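Long-range contact in outer membrane protein SusF (Bacteroides thetaiotaomicron, PDB 4FE9), which binds starch at the bacterial cell surface through its carbohydrate-binding modules before the polysaccharide is transported into the periplasm: residues Ala66-Leu72 against Lys114-Ser120. Coordinates in Å, arbitrary orientation, origin at the centre of the assembly. Where two conformers were deposited one is given. Residues are numbered along the deposited sequence.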
# COMPACT_ATOMS: atom_id res chain seq x y z
N ALA A 66 11.06 42.05 -4.53
CA ALA A 66 9.79 41.39 -4.23
C ALA A 66 9.97 39.90 -4.33
O ALA A 66 10.60 39.41 -5.27
CB ALA A 66 8.69 41.84 -5.21
N VAL A 67 9.30 39.17 -3.45
CA VAL A 67 9.42 37.71 -3.47
C VAL A 67 8.21 37.08 -4.07
O VAL A 67 7.13 37.23 -3.54
CB VAL A 67 9.73 37.12 -2.02
CG1 VAL A 67 9.95 35.63 -2.09
CG2 VAL A 67 10.94 37.78 -1.46
N ASN A 68 8.37 36.51 -5.27
CA ASN A 68 7.26 35.88 -6.02
C ASN A 68 6.92 34.52 -5.45
O ASN A 68 5.78 34.07 -5.54
CB ASN A 68 7.64 35.69 -7.52
CG ASN A 68 8.11 36.95 -8.16
OD1 ASN A 68 7.52 38.02 -7.93
ND2 ASN A 68 9.27 36.89 -8.81
N SER A 69 7.92 33.79 -4.98
CA SER A 69 7.61 32.54 -4.27
C SER A 69 8.79 32.07 -3.45
O SER A 69 9.91 32.46 -3.72
CB SER A 69 7.15 31.45 -5.24
OG SER A 69 8.21 30.98 -6.03
N LEU A 70 8.49 31.50 -2.28
CA LEU A 70 9.52 30.83 -1.48
C LEU A 70 9.07 29.43 -1.18
O LEU A 70 8.02 29.23 -0.58
CB LEU A 70 9.76 31.60 -0.19
CG LEU A 70 10.85 31.06 0.75
CD1 LEU A 70 11.42 32.16 1.61
CD2 LEU A 70 10.27 29.99 1.61
N THR A 71 9.74 28.45 -1.75
CA THR A 71 9.27 27.10 -1.60
C THR A 71 10.29 26.24 -0.85
O THR A 71 11.45 26.59 -0.78
CB THR A 71 8.90 26.47 -2.96
OG1 THR A 71 10.07 26.18 -3.70
CG2 THR A 71 8.06 27.39 -3.76
N LEU A 72 9.81 25.19 -0.18
CA LEU A 72 10.71 24.23 0.49
C LEU A 72 10.51 22.85 -0.14
O LEU A 72 9.39 22.48 -0.49
CB LEU A 72 10.42 24.19 2.00
CG LEU A 72 10.49 25.54 2.70
CD1 LEU A 72 9.71 25.54 4.00
CD2 LEU A 72 11.95 25.96 2.94
N LYS A 114 15.57 22.10 0.98
CA LYS A 114 16.05 22.88 -0.11
C LYS A 114 15.11 24.09 -0.34
O LYS A 114 13.91 23.93 -0.40
CB LYS A 114 16.15 21.98 -1.35
CG LYS A 114 16.53 22.65 -2.64
CD LYS A 114 16.73 21.58 -3.75
CE LYS A 114 15.80 21.81 -4.96
NZ LYS A 114 14.39 21.37 -4.68
N ILE A 115 15.67 25.28 -0.19
CA ILE A 115 14.91 26.53 -0.24
C ILE A 115 15.09 27.19 -1.59
O ILE A 115 16.21 27.43 -2.03
CB ILE A 115 15.36 27.49 0.83
CG1 ILE A 115 15.30 26.80 2.19
CG2 ILE A 115 14.50 28.74 0.83
CD1 ILE A 115 16.01 27.51 3.25
N SER A 116 13.99 27.39 -2.29
CA SER A 116 14.00 28.03 -3.60
C SER A 116 13.27 29.36 -3.52
O SER A 116 12.06 29.37 -3.28
CB SER A 116 13.28 27.13 -4.61
OG SER A 116 13.65 27.41 -5.93
N ILE A 117 13.99 30.48 -3.67
CA ILE A 117 13.37 31.81 -3.65
C ILE A 117 13.33 32.43 -5.05
O ILE A 117 14.35 32.48 -5.74
CB ILE A 117 14.11 32.78 -2.72
CG1 ILE A 117 14.17 32.21 -1.30
CG2 ILE A 117 13.37 34.12 -2.70
CD1 ILE A 117 15.03 33.01 -0.35
N ASN A 118 12.14 32.68 -5.53
CA ASN A 118 11.96 33.32 -6.83
C ASN A 118 11.65 34.80 -6.57
O ASN A 118 10.61 35.13 -5.95
CB ASN A 118 10.79 32.64 -7.59
CG ASN A 118 10.57 33.20 -8.98
OD1 ASN A 118 10.64 34.43 -9.21
ND2 ASN A 118 10.20 32.33 -9.89
N ALA A 119 12.64 35.66 -6.81
CA ALA A 119 12.47 37.07 -6.53
C ALA A 119 12.48 37.93 -7.81
O ALA A 119 12.98 37.50 -8.86
CB ALA A 119 13.57 37.56 -5.55
N SER A 120 11.99 39.16 -7.68
CA SER A 120 12.09 40.17 -8.74
C SER A 120 12.59 41.48 -8.19
O SER A 120 12.41 41.79 -7.01
CB SER A 120 10.72 40.39 -9.41
OG SER A 120 10.35 39.25 -10.16
O HOH W 1 10.35 29.40 -5.36
O HOH W 2 12.42 24.14 -3.00
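Leu-70, Leu-72, Ile-115 and Ile-117, with Val-67 and Ala-119, form the apolar face of an antiparallel strand pair that carries a classic beta bulge, in the N-terminal domain, whose strand-rich fold is consistent with the Ig-like family, away from the starch-binding sites. Branched aliphatic residues fill this buried face well: Leu-72 CD2 comes within 3.5 Å of Ile-115 CG1, Leu-70 CD1 within 4.0 Å of Ile-117 CG1, and Val-67 CG1 within 3.8 Å of Ile-117 CG2. Phe-88 covers Val-67 and Ile-117, while Leu-95 and Val-98 of helix 92-102 cover Leu-72. Ala-119, with only a methyl group, packs on Leu-131 of the neighbouring strand 128-141.

Thr-71 N donates to Ser-116 O (2.9 Å) and Ser-116 N to Thr-71 O (3.1 Å), and Ala-66 and Ser-120 are likewise joined in both directions. Between these pairs the register slips by one: Asn-118 O accepts from both Asn-68 N (2.7 Å) and Ser-69 N (3.2 Å), so the extra residue is absorbed without breaking the ladder.

The other face is mostly polar and, apart from buried Ser-120, partly exposed, suiting short hydroxyl side chains that can hold water. One water bridges Ser-69 OG and Ser-116 O; another links Thr-71 OG1 to Lys-114 O. At the bulge, Asn-68 points across the pair, and its amide ND2 donates to Asn-118 OD1 at 2.8 Å and to Ser-120 OG at 2.9 Å.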